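Long-range contacts in transcriptional regulator (LacI family) (Clostridium acetobutylicum ATCC 824, PDB 3G85), which probably acts as a DNA-binding transcription factor of the LacI family, recognising cis-regulatory sequences, with a periplasmic-binding-protein-like region following its DNA-binding part: residues S68-A72 with L90-I94; E116-F122 with G148-C153; R126-A130 with G157-S161. All coordinates share one frame; numbering follows the deposited sequence.

Contact 1 (S68-A72 with L90-I94)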
ATOM      1  N   SER A  68     -14.901   9.339  22.790  1.00 48.52           N
ATOM      2  CA  SER A  68     -14.706   9.220  21.337  1.00 45.13           C
ATOM      3  C   SER A  68     -14.284  10.509  20.648  1.00 42.40           C
ATOM      4  O   SER A  68     -14.717  11.605  21.012  1.00 42.02           O
ATOM      5  CB  SER A  68     -15.938   8.622  20.637  1.00 45.53           C
ATOM      6  OG  SER A  68     -16.854   9.637  20.269  1.00 47.24           O
ATOM      7  N   PHE A  69     -13.420  10.356  19.648  1.00 38.45           N
ATOM      8  CA  PHE A  69     -13.143  11.414  18.698  1.00 34.87           C
ATOM      9  C   PHE A  69     -14.414  11.684  17.882  1.00 32.84           C
ATOM     10  O   PHE A  69     -15.387  10.967  18.018  1.00 32.39           O
ATOM     11  CB  PHE A  69     -12.013  10.966  17.792  1.00 33.57           C
ATOM     12  CG  PHE A  69     -10.676  11.001  18.454  1.00 31.70           C
ATOM     13  CD1 PHE A  69     -10.036  12.211  18.680  1.00 31.99           C
ATOM     14  CD2 PHE A  69     -10.057   9.826  18.860  1.00 31.82           C
ATOM     15  CE1 PHE A  69      -8.774  12.261  19.274  1.00 31.89           C
ATOM     16  CE2 PHE A  69      -8.775   9.859  19.475  1.00 29.25           C
ATOM     17  CZ  PHE A  69      -8.151  11.068  19.683  1.00 31.30           C
ATOM     18  N   ASP A  70     -14.400  12.708  17.050  1.00 31.55           N
ATOM     19  CA  ASP A  70     -15.548  12.996  16.187  1.00 30.35           C
ATOM     20  C   ASP A  70     -15.644  12.046  14.992  1.00 28.99           C
ATOM     21  O   ASP A  70     -16.729  11.867  14.428  1.00 28.15           O
ATOM     22  CB  ASP A  70     -15.511  14.433  15.722  1.00 30.03           C
ATOM     23  CG  ASP A  70     -15.633  15.398  16.884  1.00 34.51           C
ATOM     24  OD1 ASP A  70     -16.769  15.552  17.393  1.00 35.32           O
ATOM     25  OD2 ASP A  70     -14.592  15.939  17.315  1.00 34.14           O
ATOM     26  N   ALA A  71     -14.501  11.463  14.611  1.00 27.35           N
ATOM     27  CA  ALA A  71     -14.422  10.493  13.519  1.00 25.70           C
ATOM     28  C   ALA A  71     -13.066   9.809  13.590  1.00 25.60           C
ATOM     29  O   ALA A  71     -12.119  10.324  14.217  1.00 25.26           O
ATOM     30  CB  ALA A  71     -14.585  11.199  12.172  1.00 24.81           C
ATOM     31  N   ALA A  72     -12.953   8.650  12.950  1.00 24.83           N
ATOM     32  CA  ALA A  72     -11.662   7.961  12.903  1.00 24.24           C
ATOM     33  C   ALA A  72     -11.444   7.372  11.534  1.00 23.63           C
ATOM     34  O   ALA A  72     -12.402   6.973  10.871  1.00 22.19           O
ATOM     35  CB  ALA A  72     -11.609   6.858  13.938  1.00 23.90           C
ATOM     36  N   LEU A  90     -20.737   1.507  17.268  1.00 44.16           N
ATOM     37  CA  LEU A  90     -19.951   2.652  17.717  1.00 43.39           C
ATOM     38  C   LEU A  90     -20.568   4.014  17.416  1.00 42.69           C
ATOM     39  O   LEU A  90     -21.422   4.151  16.536  1.00 42.57           O
ATOM     40  CB  LEU A  90     -18.518   2.553  17.179  1.00 43.71           C
ATOM     41  CG  LEU A  90     -17.732   1.312  17.632  1.00 44.18           C
ATOM     42  CD1 LEU A  90     -16.331   1.433  17.128  1.00 44.82           C
ATOM     43  CD2 LEU A  90     -17.720   1.142  19.170  1.00 45.25           C
ATOM     44  N   THR A  91     -20.096   5.012  18.157  1.00 42.09           N
ATOM     45  CA  THR A  91     -20.735   6.330  18.276  1.00 41.36           C
ATOM     46  C   THR A  91     -20.132   7.426  17.370  1.00 39.70           C
ATOM     47  O   THR A  91     -20.467   8.622  17.522  1.00 40.20           O
ATOM     48  CB  THR A  91     -20.697   6.823  19.762  1.00 41.97           C
ATOM     49  OG1 THR A  91     -19.338   7.112  20.158  1.00 43.41           O
ATOM     50  CG2 THR A  91     -21.324   5.767  20.729  1.00 41.53           C
ATOM     51  N   LEU A  92     -19.257   7.021  16.445  1.00 36.88           N
ATOM     52  CA  LEU A  92     -18.528   7.954  15.585  1.00 34.06           C
ATOM     53  C   LEU A  92     -18.322   7.325  14.194  1.00 32.48           C
ATOM     54  O   LEU A  92     -18.197   6.099  14.070  1.00 32.30           O
ATOM     55  CB  LEU A  92     -17.176   8.352  16.210  1.00 34.10           C
ATOM     56  CG  LEU A  92     -15.981   7.411  16.030  1.00 33.98           C
ATOM     57  CD1 LEU A  92     -14.663   8.075  16.430  1.00 36.03           C
ATOM     58  CD2 LEU A  92     -16.165   6.097  16.789  1.00 32.93           C
ATOM     59  N   PRO A  93     -18.294   8.151  13.148  1.00 30.74           N
ATOM     60  CA  PRO A  93     -18.028   7.606  11.817  1.00 29.96           C
ATOM     61  C   PRO A  93     -16.598   7.065  11.753  1.00 29.32           C
ATOM     62  O   PRO A  93     -15.664   7.735  12.242  1.00 28.12           O
ATOM     63  CB  PRO A  93     -18.118   8.825  10.911  1.00 30.05           C
ATOM     64  CG  PRO A  93     -18.855   9.863  11.719  1.00 31.43           C
ATOM     65  CD  PRO A  93     -18.493   9.605  13.125  1.00 30.78           C
ATOM     66  N   ILE A  94     -16.448   5.888  11.147  1.00 28.17           N
ATOM     67  CA  ILE A  94     -15.149   5.237  10.966  1.00 27.47           C
ATOM     68  C   ILE A  94     -14.933   4.912   9.497  1.00 26.62           C
ATOM     69  O   ILE A  94     -15.768   4.271   8.865  1.00 25.98           O
ATOM     70  CB  ILE A  94     -15.022   3.914  11.770  1.00 28.29           C
ATOM     71  CG1 ILE A  94     -15.186   4.174  13.287  1.00 27.77           C
ATOM     72  CG2 ILE A  94     -13.691   3.204  11.427  1.00 25.21           C
ATOM     73  CD1 ILE A  94     -14.900   2.996  14.204  1.00 29.50           C
TER
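Leu92 reaches Phe69 through an uncommon first torsion: its CG stands between the backbone N and the carbonyl carbon (chi1 82°), which sends one methyl branch across to the facing chain. There Leu92 CD1 lies 3.4 Å from Phe69 O and also meets CB of Phe69 and CB of Ala72, so a single methyl touches both the residues before the strand and its start. Ser68 has the same kind of rotamer, and with it OG bonds to Phe69 O at 3.0 Å, the donor tilted 26° from the carbonyl plane. The Ser68 hydroxyl thus closes on its own segment, while Thr91 OG1 is its nearest neighbour across the gap, at 3.5 Å. Next along the chain, Pro93 CD comes within 3.2 Å of Asp70 O. Strand pairing then begins: Ala72 N donates to Pro93 O at 2.9 Å, a nearly linear approach to the carbonyl, and CA-H···O contacts from Ala71 to Pro93 O and from Ile94 to Ala72 O flank it. Ala72 and Ile94 form a parallel bridge with their side chains on one face. These are the opening residues of strands 71-74 and 94-97, neighbours in a parallel sheet and joined through helix 79-87 as a beta-alpha-beta crossover; strand 13-19 pairs along the far edge of 71-74, and helix 245-260 packs on Ala71 and Pro93.

Contact 2 (E116-F122 with G148-C153)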
ATOM      1  N   GLU A 116      -1.960  -6.518 -11.797  1.00 25.68           N
ATOM      2  CA  GLU A 116      -2.215  -6.700 -13.219  1.00 26.02           C
ATOM      3  C   GLU A 116      -1.453  -5.710 -14.107  1.00 25.75           C
ATOM      4  O   GLU A 116      -0.850  -6.117 -15.099  1.00 25.12           O
ATOM      5  CB  GLU A 116      -3.718  -6.628 -13.464  1.00 25.91           C
ATOM      6  CG  GLU A 116      -4.172  -6.851 -14.902  1.00 27.06           C
ATOM      7  CD  GLU A 116      -5.694  -6.807 -14.995  1.00 30.30           C
ATOM      8  OE1 GLU A 116      -6.289  -5.762 -14.650  1.00 34.08           O
ATOM      9  OE2 GLU A 116      -6.291  -7.829 -15.393  1.00 36.36           O
ATOM     10  N   LYS A 117      -1.470  -4.411 -13.787  1.00 24.15           N
ATOM     11  CA  LYS A 117      -0.689  -3.454 -14.568  1.00 24.16           C
ATOM     12  C   LYS A 117       0.804  -3.777 -14.590  1.00 23.94           C
ATOM     13  O   LYS A 117       1.449  -3.548 -15.608  1.00 23.23           O
ATOM     14  CB  LYS A 117      -0.853  -2.011 -14.049  1.00 24.32           C
ATOM     15  CG  LYS A 117      -2.256  -1.439 -14.107  1.00 26.86           C
ATOM     16  CD  LYS A 117      -2.250   0.065 -13.736  1.00 25.03           C
ATOM     17  CE  LYS A 117      -3.690   0.496 -13.414  1.00 26.50           C
ATOM     18  NZ  LYS A 117      -3.793   1.944 -13.087  1.00 25.06           N
ATOM     19  N   ALA A 118       1.367  -4.228 -13.459  1.00 22.95           N
ATOM     20  CA  ALA A 118       2.798  -4.577 -13.420  1.00 24.83           C
ATOM     21  C   ALA A 118       3.053  -5.744 -14.383  1.00 25.24           C
ATOM     22  O   ALA A 118       3.971  -5.690 -15.205  1.00 26.56           O
ATOM     23  CB  ALA A 118       3.229  -4.927 -12.012  1.00 23.54           C
ATOM     24  N   SER A 119       2.204  -6.762 -14.312  1.00 26.15           N
ATOM     25  CA  SER A 119       2.300  -7.899 -15.233  1.00 27.56           C
ATOM     26  C   SER A 119       2.169  -7.527 -16.703  1.00 27.68           C
ATOM     27  O   SER A 119       2.979  -7.968 -17.533  1.00 27.73           O
ATOM     28  CB  SER A 119       1.275  -8.965 -14.892  1.00 28.05           C
ATOM     29  OG  SER A 119       1.474 -10.060 -15.782  1.00 27.85           O
ATOM     30  N   LEU A 120       1.160  -6.718 -17.030  1.00 28.06           N
ATOM     31  CA  LEU A 120       0.941  -6.300 -18.421  1.00 28.48           C
ATOM     32  C   LEU A 120       2.081  -5.469 -18.988  1.00 29.14           C
ATOM     33  O   LEU A 120       2.313  -5.481 -20.197  1.00 29.89           O
ATOM     34  CB  LEU A 120      -0.429  -5.602 -18.590  1.00 28.18           C
ATOM     35  CG  LEU A 120      -1.635  -6.529 -18.332  1.00 29.81           C
ATOM     36  CD1 LEU A 120      -2.974  -5.779 -18.311  1.00 28.61           C
ATOM     37  CD2 LEU A 120      -1.693  -7.736 -19.301  1.00 30.69           C
ATOM     38  N   LEU A 121       2.808  -4.741 -18.137  1.00 28.67           N
ATOM     39  CA  LEU A 121       3.980  -4.009 -18.614  1.00 28.76           C
ATOM     40  C   LEU A 121       5.031  -5.020 -19.103  1.00 29.21           C
ATOM     41  O   LEU A 121       5.664  -4.830 -20.158  1.00 30.00           O
ATOM     42  CB  LEU A 121       4.565  -3.110 -17.497  1.00 28.77           C
ATOM     43  CG  LEU A 121       5.768  -2.213 -17.857  1.00 29.14           C
ATOM     44  CD1 LEU A 121       5.921  -1.039 -16.953  1.00 27.99           C
ATOM     45  CD2 LEU A 121       7.083  -2.976 -17.880  1.00 32.67           C
ATOM     46  N   PHE A 122       5.237  -6.075 -18.320  1.00 29.63           N
ATOM     47  CA  PHE A 122       6.162  -7.150 -18.709  1.00 29.95           C
ATOM     48  C   PHE A 122       5.646  -7.894 -19.961  1.00 31.59           C
ATOM     49  O   PHE A 122       6.438  -8.210 -20.862  1.00 31.77           O
ATOM     50  CB  PHE A 122       6.355  -8.151 -17.559  1.00 29.02           C
ATOM     51  CG  PHE A 122       7.120  -7.575 -16.360  1.00 28.75           C
ATOM     52  CD1 PHE A 122       8.161  -6.669 -16.556  1.00 28.43           C
ATOM     53  CD2 PHE A 122       6.800  -7.959 -15.054  1.00 27.64           C
ATOM     54  CE1 PHE A 122       8.876  -6.137 -15.459  1.00 28.54           C
ATOM     55  CE2 PHE A 122       7.532  -7.458 -13.963  1.00 29.37           C
ATOM     56  CZ  PHE A 122       8.575  -6.549 -14.183  1.00 27.64           C
ATOM     57  N   GLY A 148      -2.997 -10.413  -8.437  1.00 27.23           N
ATOM     58  CA  GLY A 148      -3.134  -9.679  -9.697  1.00 26.71           C
ATOM     59  C   GLY A 148      -1.912  -9.854 -10.601  1.00 26.08           C
ATOM     60  O   GLY A 148      -2.059 -10.060 -11.818  1.00 25.07           O
ATOM     61  N   PHE A 149      -0.717  -9.771 -10.025  1.00 24.95           N
ATOM     62  CA  PHE A 149       0.513  -9.955 -10.788  1.00 25.24           C
ATOM     63  C   PHE A 149       0.661 -11.408 -11.288  1.00 26.01           C
ATOM     64  O   PHE A 149       0.879 -11.641 -12.473  1.00 26.05           O
ATOM     65  CB  PHE A 149       1.769  -9.566  -9.975  1.00 24.23           C
ATOM     66  CG  PHE A 149       3.048  -9.696 -10.757  1.00 25.10           C
ATOM     67  CD1 PHE A 149       3.367  -8.752 -11.718  1.00 23.60           C
ATOM     68  CD2 PHE A 149       3.923 -10.786 -10.556  1.00 24.63           C
ATOM     69  CE1 PHE A 149       4.542  -8.837 -12.461  1.00 24.55           C
ATOM     70  CE2 PHE A 149       5.105 -10.916 -11.323  1.00 25.64           C
ATOM     71  CZ  PHE A 149       5.413  -9.959 -12.287  1.00 25.26           C
ATOM     72  N   ILE A 150       0.556 -12.352 -10.363  1.00 27.18           N
ATOM     73  CA  ILE A 150       0.797 -13.773 -10.618  1.00 29.54           C
ATOM     74  C   ILE A 150      -0.201 -14.349 -11.643  1.00 29.63           C
ATOM     75  O   ILE A 150       0.210 -14.950 -12.638  1.00 30.37           O
ATOM     76  CB  ILE A 150       0.761 -14.581  -9.282  1.00 29.56           C
ATOM     77  CG1 ILE A 150       1.888 -14.141  -8.338  1.00 31.54           C
ATOM     78  CG2 ILE A 150       0.831 -16.095  -9.517  1.00 30.64           C
ATOM     79  CD1 ILE A 150       3.205 -14.020  -9.020  1.00 35.41           C
ATOM     80  N   GLU A 151      -1.490 -14.144 -11.388  1.00 30.40           N
ATOM     81  CA  GLU A 151      -2.560 -14.586 -12.289  1.00 31.07           C
ATOM     82  C   GLU A 151      -2.469 -13.958 -13.673  1.00 30.71           C
ATOM     83  O   GLU A 151      -2.727 -14.622 -14.681  1.00 30.36           O
ATOM     84  CB  GLU A 151      -3.941 -14.350 -11.679  1.00 30.94           C
ATOM     85  CG  GLU A 151      -4.218 -15.247 -10.443  1.00 32.77           C
ATOM     86  CD  GLU A 151      -5.555 -15.009  -9.738  1.00 33.64           C
ATOM     87  OE1 GLU A 151      -6.478 -14.372 -10.302  1.00 36.09           O
ATOM     88  OE2 GLU A 151      -5.688 -15.501  -8.583  1.00 40.20           O
ATOM     89  N   THR A 152      -2.109 -12.674 -13.727  1.00 29.54           N
ATOM     90  CA  THR A 152      -1.972 -11.991 -14.991  1.00 28.86           C
ATOM     91  C   THR A 152      -0.768 -12.523 -15.748  1.00 29.42           C
ATOM     92  O   THR A 152      -0.785 -12.603 -16.987  1.00 29.68           O
ATOM     93  CB  THR A 152      -1.936 -10.443 -14.814  1.00 28.36           C
ATOM     94  OG1 THR A 152      -3.127 -10.019 -14.109  1.00 28.02           O
ATOM     95  CG2 THR A 152      -1.848  -9.736 -16.157  1.00 27.54           C
ATOM     96  N   CYS A 153       0.279 -12.895 -15.021  1.00 29.51           N
ATOM     97  CA  CYS A 153       1.443 -13.471 -15.681  1.00 30.60           C
ATOM     98  C   CYS A 153       1.047 -14.796 -16.334  1.00 31.40           C
ATOM     99  O   CYS A 153       1.371 -15.017 -17.496  1.00 31.55           O
ATOM    100  CB  CYS A 153       2.594 -13.687 -14.711  1.00 30.37           C
ATOM    101  SG  CYS A 153       3.503 -12.169 -14.370  1.00 31.50           S
TER
HETATM  102  O   HOH W   1      -5.501 -10.312 -15.376  1.00 35.31           O
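Apolar contacts between Phe149, Ala118 and Phe122 form one side of this helix pair. The two phenyl rings meet rim to rim, neither lying over the other's face: their planes stand at 83°, and Phe149 CE1 is 3.5 Å from Phe122 CD2. Phe149 CD1 also touches Ala118 CB at 3.8 Å. Thr152 CG2 pushes between Ser119 and Leu120; it lies 3.5 Å from Ser119 CB, tighter than ordinary carbon packing, and meets Leu120 CD2 more loosely. Segments 116-122 and 148-153, of helices 111-124 and 140-155, approach to 7.5 Å between axes at a crossing angle of -38°, as neighbouring helices on one side of the sheet in an alpha/beta domain, connected through strand 131-134. Gly148 permits this closeness, its backbone coming up to that of Glu116. Among the polar contacts, Ser119 OG, anti to the backbone N (chi1 -177°), points across to Cys153, lying 3.2 Å from SG; Cys153 N is equally near but at an angle too poor for a hydrogen bond. Thr152 OG1 donates to Gly148 O in the carbonyl plane, modelled at an unusually short, doubtful 2.5 Å; Thr152 N uses the same oxygen. A water links the helices by donating to Glu116 OE2 at 2.6 Å and to Thr152 OG1 at 2.7 Å. On the sheet side, Phe149 stacks with Phe193, while Ala118 and Phe122 rest on Val221.

Contact 3 (R126-A130 with G157-S161)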
ATOM      1  N   ARG A 126       7.127  -8.526 -23.821  1.00 38.84           N
ATOM      2  CA  ARG A 126       7.305  -9.932 -24.227  1.00 39.36           C
ATOM      3  C   ARG A 126       8.347 -10.693 -23.422  1.00 38.56           C
ATOM      4  O   ARG A 126       9.032 -11.590 -23.944  1.00 38.06           O
ATOM      5  CB  ARG A 126       7.571 -10.056 -25.735  1.00 39.71           C
ATOM      6  CG  ARG A 126       6.442  -9.519 -26.600  1.00 42.28           C
ATOM      7  CD  ARG A 126       6.899  -9.300 -28.031  1.00 45.90           C
ATOM      8  NE  ARG A 126       7.200 -10.548 -28.732  1.00 48.70           N
ATOM      9  CZ  ARG A 126       6.313 -11.504 -29.021  1.00 51.92           C
ATOM     10  NH1 ARG A 126       5.019 -11.395 -28.662  1.00 52.86           N
ATOM     11  NH2 ARG A 126       6.723 -12.584 -29.680  1.00 50.89           N
ATOM     12  N   TYR A 127       8.456 -10.354 -22.138  1.00 37.54           N
ATOM     13  CA  TYR A 127       9.251 -11.162 -21.226  1.00 37.02           C
ATOM     14  C   TYR A 127       8.618 -12.528 -21.089  1.00 36.57           C
ATOM     15  O   TYR A 127       7.394 -12.652 -21.088  1.00 36.90           O
ATOM     16  CB  TYR A 127       9.360 -10.501 -19.844  1.00 37.39           C
ATOM     17  CG  TYR A 127      10.307  -9.345 -19.825  1.00 37.50           C
ATOM     18  CD1 TYR A 127      11.676  -9.555 -19.827  1.00 38.68           C
ATOM     19  CD2 TYR A 127       9.833  -8.033 -19.799  1.00 37.83           C
ATOM     20  CE1 TYR A 127      12.553  -8.498 -19.809  1.00 40.40           C
ATOM     21  CE2 TYR A 127      10.701  -6.963 -19.780  1.00 38.60           C
ATOM     22  CZ  TYR A 127      12.061  -7.207 -19.792  1.00 39.66           C
ATOM     23  OH  TYR A 127      12.941  -6.172 -19.770  1.00 38.92           O
ATOM     24  N   LYS A 128       9.448 -13.552 -20.957  1.00 36.08           N
ATOM     25  CA  LYS A 128       8.946 -14.910 -20.931  1.00 36.10           C
ATOM     26  C   LYS A 128       8.896 -15.529 -19.546  1.00 34.73           C
ATOM     27  O   LYS A 128       8.221 -16.534 -19.334  1.00 34.18           O
ATOM     28  CB  LYS A 128       9.717 -15.786 -21.951  1.00 38.06           C
ATOM     29  CG  LYS A 128       9.337 -15.443 -23.406  1.00 39.42           C
ATOM     30  CD  LYS A 128       7.942 -15.978 -23.746  1.00 44.38           C
ATOM     31  CE  LYS A 128       7.288 -15.266 -24.967  1.00 46.18           C
ATOM     32  NZ  LYS A 128       6.053 -14.459 -24.621  1.00 49.04           N
ATOM     33  N   SER A 129       9.595 -14.923 -18.586  1.00 33.52           N
ATOM     34  CA  SER A 129       9.409 -15.305 -17.181  1.00 32.26           C
ATOM     35  C   SER A 129       9.723 -14.132 -16.244  1.00 30.83           C
ATOM     36  O   SER A 129      10.254 -13.125 -16.661  1.00 30.02           O
ATOM     37  CB  SER A 129      10.262 -16.513 -16.809  1.00 33.06           C
ATOM     38  OG  SER A 129      11.616 -16.173 -16.951  1.00 35.80           O
ATOM     39  N   ALA A 130       9.349 -14.282 -14.978  1.00 30.04           N
ATOM     40  CA  ALA A 130       9.553 -13.213 -14.004  1.00 28.21           C
ATOM     41  C   ALA A 130       9.815 -13.819 -12.648  1.00 27.29           C
ATOM     42  O   ALA A 130       9.417 -14.968 -12.380  1.00 27.42           O
ATOM     43  CB  ALA A 130       8.335 -12.272 -13.964  1.00 28.00           C
ATOM     44  N   GLY A 157       1.359 -15.769 -20.574  1.00 35.72           N
ATOM     45  CA  GLY A 157       2.504 -16.591 -20.956  1.00 36.55           C
ATOM     46  C   GLY A 157       3.814 -16.187 -20.314  1.00 36.89           C
ATOM     47  O   GLY A 157       4.895 -16.402 -20.890  1.00 37.80           O
ATOM     48  N   ILE A 158       3.736 -15.582 -19.130  1.00 35.97           N
ATOM     49  CA  ILE A 158       4.939 -15.271 -18.346  1.00 34.73           C
ATOM     50  C   ILE A 158       5.050 -16.302 -17.227  1.00 34.85           C
ATOM     51  O   ILE A 158       4.173 -16.369 -16.347  1.00 33.90           O
ATOM     52  CB  ILE A 158       4.895 -13.830 -17.765  1.00 34.92           C
ATOM     53  CG1 ILE A 158       4.737 -12.793 -18.891  1.00 34.25           C
ATOM     54  CG2 ILE A 158       6.144 -13.558 -16.921  1.00 33.83           C
ATOM     55  CD1 ILE A 158       4.463 -11.354 -18.403  1.00 34.82           C
ATOM     56  N   LYS A 159       6.098 -17.130 -17.266  1.00 35.22           N
ATOM     57  CA  LYS A 159       6.285 -18.169 -16.243  1.00 36.90           C
ATOM     58  C   LYS A 159       6.752 -17.537 -14.930  1.00 35.66           C
ATOM     59  O   LYS A 159       7.655 -16.733 -14.939  1.00 35.72           O
ATOM     60  CB  LYS A 159       7.318 -19.220 -16.698  1.00 37.00           C
ATOM     61  CG  LYS A 159       7.461 -20.415 -15.730  1.00 40.86           C
ATOM     62  CD  LYS A 159       8.597 -21.396 -16.130  1.00 40.38           C
ATOM     63  CE  LYS A 159       8.712 -22.556 -15.103  1.00 43.16           C
ATOM     64  NZ  LYS A 159      10.023 -23.326 -15.183  1.00 45.87           N
ATOM     65  N   ILE A 160       6.121 -17.888 -13.817  1.00 35.40           N
ATOM     66  CA  ILE A 160       6.681 -17.575 -12.510  1.00 36.61           C
ATOM     67  C   ILE A 160       6.827 -18.854 -11.728  1.00 37.55           C
ATOM     68  O   ILE A 160       5.880 -19.287 -11.056  1.00 38.56           O
ATOM     69  CB  ILE A 160       5.828 -16.614 -11.614  1.00 36.56           C
ATOM     70  CG1 ILE A 160       5.056 -15.580 -12.426  1.00 37.12           C
ATOM     71  CG2 ILE A 160       6.711 -15.966 -10.521  1.00 35.24           C
ATOM     72  CD1 ILE A 160       5.953 -14.535 -13.005  1.00 39.46           C
ATOM     73  N   SER A 161       8.028 -19.419 -11.785  1.00 38.10           N
ATOM     74  CA  SER A 161       8.391 -20.582 -10.982  1.00 38.53           C
ATOM     75  C   SER A 161       8.289 -20.241  -9.499  1.00 39.15           C
ATOM     76  O   SER A 161       8.682 -19.150  -9.075  1.00 38.36           O
ATOM     77  CB  SER A 161       9.804 -21.032 -11.347  1.00 38.49           C
ATOM     78  OG  SER A 161       9.977 -21.009 -12.770  1.00 39.57           O
TER
HETATM   79  O   HOH W   2       7.476 -18.350 -21.227  1.00 47.90           O
HETATM   80  O   HOH W   3       4.913 -16.775 -23.618  1.00 50.58           O
HETATM   81  O   HOH W   4      10.151 -17.687 -12.991  1.00 33.46           O
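Lys159 bonds through its backbone N and O to the residues on either side of Ser129, Lys128 and Ala130. Lys159 N donates to Lys128 O at 3.0 Å, with the donor 36° out of the carbonyl plane; Lys159 O in turn accepts from Ala130 N, also at 3.0 Å and almost in line with the carbonyl. Both polar atoms of the Lys159 backbone are therefore used, and Ser129 and Lys159 form a single beta bridge. Lys128 O has a second donor, a water at 2.7 Å that also donates to Gly157 O by a longer bond. Another water accepts from Lys128 NZ and donates to Gly157 O, both at 2.8 Å; bends of the lysine chain at chi2 (-74°) and chi4 (-114°) together fold the ammonium group back over the gap to meet it. At the other end a third water donates to Ala130 O and accepts from Ser161 N, spanning the segments where direct bonding stops. On the side facing helix 140-155, Ala130 CB is pressed to 3.4 Å from Ile160 CD1 and also meets Ile158 CG2, and the two isoleucines continue onto Cys153. Tyr127 OH hydrogen-bonds to Glu219 OE1, outside the pair. The contact joins the loops that lead into strands 131-134 and 165-167, neighbours in the sheet; its chemistry implies a pairing carried by backbone bonds and extended by waters, so that it depends little on side-chain polar groups.

From the N terminus, contact 1 comes first, closing the loop that contains helix 79-87 and bringing strands 71-74 and 94-97 together. It is complete before contact 2 opens. Contacts 2 and 3 cross: segments 116-122, 126-130, 148-153 and 157-161 alternate between them, and both close the excursion through strand 131-134 and helix 140-155. Contact 2 packs helix on helix; contact 3 pairs the loops that lead into strands 131-134 and 165-167. Their centres lie about 10 Å apart, and they touch, with Cys153 SG packing on Ile160 CD1. Contact 1, about 38 Å from contact 2 between centres, belongs to the parallel sheet, across the chain's centre from contacts 2 and 3, whose sheet is mixed.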